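Local coordinates for uncharacterized protein (PDB 4O8B), which probably binds specific promoter DNA through a helix-turn-helix domain of the Cro/C1 type and activates transcription, controlling motility and biofilm formation, at residues A[14-17]-A[18-21]; A[44-47]-A[48-51]. All coordinates share one frame; numbering follows the deposited sequence.

Both contacts are helix starts within the helix-turn-helix domain, and they follow in series along the chain without nesting or crossing. After helix 3-13, contact 1 (14-17 with 18-21) turns the chain at Gly14 and caps helix 17-22 through Ser16. Helix 28-39 comes next, and contact 2 (44-47 with 48-51) then caps helix 47-57 through Asn46. Neither closes a long loop, since each joins residues at most five apart. Their centres lie about 17 Å apart and their nearest atoms about 8 Å, with no direct touch. Helix 47-57 is the link: Leu20 of contact 1 packs on Leu53, Val56 and Leu57, beyond the end that contact 2 caps.

Contact 1: A[14-17]-A[18-21]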
# COMPACT_ATOMS: atom_id res chain seq x y z
N GLY A 14 5.06 -12.16 15.44
CA GLY A 14 5.86 -12.76 16.50
C GLY A 14 7.26 -13.13 16.07
O GLY A 14 7.77 -14.19 16.45
N TYR A 15 7.90 -12.27 15.29
CA TYR A 15 9.27 -12.52 14.83
C TYR A 15 10.25 -11.53 15.44
O TYR A 15 9.94 -10.36 15.63
CB TYR A 15 9.35 -12.42 13.30
CG TYR A 15 8.67 -13.54 12.55
CD1 TYR A 15 8.95 -14.88 12.85
CD2 TYR A 15 7.78 -13.27 11.52
CE1 TYR A 15 8.35 -15.91 12.13
CE2 TYR A 15 7.18 -14.29 10.79
CZ TYR A 15 7.46 -15.61 11.10
OH TYR A 15 6.88 -16.62 10.39
N SER A 16 11.45 -12.02 15.75
CA SER A 16 12.50 -11.17 16.30
C SER A 16 13.19 -10.57 15.08
O SER A 16 13.16 -11.15 14.00
CB SER A 16 13.50 -12.00 17.11
OG SER A 16 14.49 -12.59 16.27
N GLN A 17 13.80 -9.40 15.25
CA GLN A 17 14.48 -8.74 14.13
C GLN A 17 15.40 -9.70 13.38
O GLN A 17 15.58 -9.56 12.17
CB GLN A 17 15.28 -7.53 14.61
CG GLN A 17 14.49 -6.24 14.65
CD GLN A 17 15.36 -5.04 14.96
OE1 GLN A 17 16.31 -5.13 15.74
NE2 GLN A 17 15.04 -3.89 14.36
N LYS A 18 15.98 -10.66 14.10
CA LYS A 18 16.88 -11.62 13.48
C LYS A 18 16.09 -12.68 12.72
O LYS A 18 16.46 -13.06 11.61
CB LYS A 18 17.75 -12.29 14.55
CG LYS A 18 18.72 -13.32 13.99
CD LYS A 18 19.57 -13.93 15.10
CE LYS A 18 20.40 -15.10 14.58
NZ LYS A 18 21.05 -15.86 15.69
N GLN A 19 15.01 -13.17 13.32
CA GLN A 19 14.18 -14.18 12.69
C GLN A 19 13.64 -13.68 11.35
O GLN A 19 13.79 -14.35 10.32
CB GLN A 19 13.01 -14.58 13.60
CG GLN A 19 13.35 -15.64 14.62
CD GLN A 19 12.26 -15.81 15.67
OE1 GLN A 19 11.72 -14.83 16.18
NE2 GLN A 19 11.95 -17.06 16.02
N LEU A 20 13.02 -12.51 11.36
CA LEU A 20 12.48 -11.94 10.13
C LEU A 20 13.61 -11.75 9.13
O LEU A 20 13.48 -12.06 7.96
CB LEU A 20 11.80 -10.60 10.42
CG LEU A 20 11.24 -9.81 9.22
CD1 LEU A 20 10.55 -10.75 8.25
CD2 LEU A 20 10.27 -8.75 9.72
N GLY A 21 14.74 -11.24 9.63
CA GLY A 21 15.89 -11.01 8.79
C GLY A 21 16.37 -12.27 8.08
O GLY A 21 16.65 -12.24 6.88
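A capping box opens helix 17-22, with Ser16 as its N-cap and Gln19 as the reciprocal partner. Ser16 OG accepts from Gln19 N at 3.1 Å, with a fairly straight N-H...O angle of 165°. The Lys18 N bond to Ser16 OG is longer, 3.3 Å, and weak. In return, Gln19 OE1 accepts from Ser16 N at 2.9 Å on a lone pair in its carbonyl plane. Two torsions allow this exchange: Ser16 OG sits between its own N and carbonyl carbon (chi1 84°), which faces it to the N-H groups of Lys18 and Gln19, while Gln19 CG lies beside its backbone N (chi1 -85°), which brings the amide back to the cap. Tyr15 flanks the box, its CD1 4.1 Å from Gln19 CB and its ring nearly perpendicular to the Gln19 amide. Tyr15 CB meets Leu20 CB at 4.2 Å, and the buried Leu20 packs against helix 47-57. Leu20 N donates to Ser16 O at 3.0 Å, a backbone bond of the first turn. Gly14, with positive phi, is the C-prime residue of the Schellman motif ending helix 3-13. This Schellman turn followed directly by a capping box joins the first two helices of the Cro/C1-type helix-turn-helix domain.

Contact 2: A[44-47]-A[48-51]; sequences SPNM and RTSE
Asn46 caps the start of helix 47-57 by gripping Thr49 through a single carbonyl oxygen, Asn46 OD1, which accepts two bonds. The capping bond, from Thr49 N, is short, 2.7 Å, with an N-H...O angle of 176°. A side-chain bond comes from Thr49 OG1 to Asn46 OD1 at 3.0 Å, with the hydroxyl standing above the amide's carbonyl plane, so the two donors approach OD1 from different directions. The torsion that places Asn46 CG between the backbone N and the carbonyl carbon (chi1 62°) turns OD1 toward the helix start, and the two side chains cross at about a right angle. A water extends the grip, accepting from Asn46 N and donating to Thr49 OG1; the threonine hydroxyl therefore gives its proton to OD1 and receives one from the water.

The helical backbone bonds include Ser50 N to Asn46 O at 2.8 Å and Glu51 N to Met47 O at 3.0 Å. Ser50 OG lies 3.0 Å from Asn46 O and 3.1 Å from Pro45 O, and also bonds to the hydroxyl of Tyr65.

Apolar contact comes from Pro45, whose CB meets the methyl CG2 of Thr49 at 3.9 Å. With CG2 anti to the backbone N and OG1 beside it (chi1 -56°), Thr49 offers its methyl to the proline and its hydroxyl to the cap.

Met47 packs on Met61 of its own chain and on Leu2 of the second subunit. Pro45 and Thr49 both pack on Tyr38, so the start of helix 47-57 lies against helix 28-39 there.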
# COMPACT_ATOMS: atom_id res chain seq x y z
N SER A 44 16.23 1.40 2.58
CA SER A 44 14.97 1.16 1.88
C SER A 44 14.97 -0.15 1.11
O SER A 44 15.76 -0.35 0.19
CB SER A 44 14.66 2.31 0.93
OG SER A 44 14.51 3.53 1.64
N PRO A 45 14.06 -1.08 1.48
CA PRO A 45 13.96 -2.38 0.80
C PRO A 45 13.35 -2.24 -0.59
O PRO A 45 12.25 -1.69 -0.75
CB PRO A 45 13.07 -3.18 1.75
CG PRO A 45 12.16 -2.13 2.31
CD PRO A 45 13.12 -1.00 2.61
N ASN A 46 14.07 -2.72 -1.61
CA ASN A 46 13.58 -2.63 -2.97
C ASN A 46 12.34 -3.49 -3.16
O ASN A 46 12.03 -4.34 -2.32
CB ASN A 46 14.67 -3.08 -3.96
CG ASN A 46 15.09 -4.52 -3.76
OD1 ASN A 46 14.27 -5.37 -3.43
ND2 ASN A 46 16.37 -4.80 -3.98
N MET A 47 11.62 -3.28 -4.25
CA MET A 47 10.41 -4.04 -4.54
C MET A 47 10.56 -5.54 -4.34
O MET A 47 9.69 -6.18 -3.74
CB MET A 47 9.91 -3.75 -5.96
CG MET A 47 9.17 -2.43 -6.09
SD MET A 47 7.83 -2.25 -4.88
CE MET A 47 6.40 -2.66 -5.89
N ARG A 48 11.65 -6.12 -4.83
CA ARG A 48 11.87 -7.56 -4.67
C ARG A 48 11.84 -7.94 -3.19
O ARG A 48 11.11 -8.83 -2.79
CB ARG A 48 13.23 -7.97 -5.27
CG ARG A 48 13.13 -8.96 -6.43
CD ARG A 48 14.52 -9.34 -6.96
NE ARG A 48 14.86 -10.75 -6.74
CZ ARG A 48 14.95 -11.33 -5.54
NH1 ARG A 48 14.71 -10.63 -4.43
NH2 ARG A 48 15.28 -12.61 -5.45
N THR A 49 12.65 -7.24 -2.40
CA THR A 49 12.74 -7.49 -0.97
C THR A 49 11.40 -7.21 -0.29
O THR A 49 11.01 -7.91 0.66
CB THR A 49 13.82 -6.63 -0.32
OG1 THR A 49 15.07 -6.86 -0.97
CG2 THR A 49 13.96 -6.96 1.16
N SER A 50 10.70 -6.19 -0.75
CA SER A 50 9.40 -5.83 -0.18
C SER A 50 8.42 -6.98 -0.32
O SER A 50 7.66 -7.28 0.60
CB SER A 50 8.84 -4.59 -0.88
OG SER A 50 9.66 -3.46 -0.66
N GLU A 51 8.45 -7.64 -1.48
CA GLU A 51 7.55 -8.76 -1.74
C GLU A 51 7.88 -9.92 -0.80
O GLU A 51 6.98 -10.65 -0.37
CB GLU A 51 7.70 -9.22 -3.19
CG GLU A 51 6.39 -9.65 -3.84
CD GLU A 51 6.57 -10.06 -5.29
OE1 GLU A 51 7.43 -9.46 -5.98
OE2 GLU A 51 5.83 -10.96 -5.75
O HOH W 1 16.35 -4.24 -0.72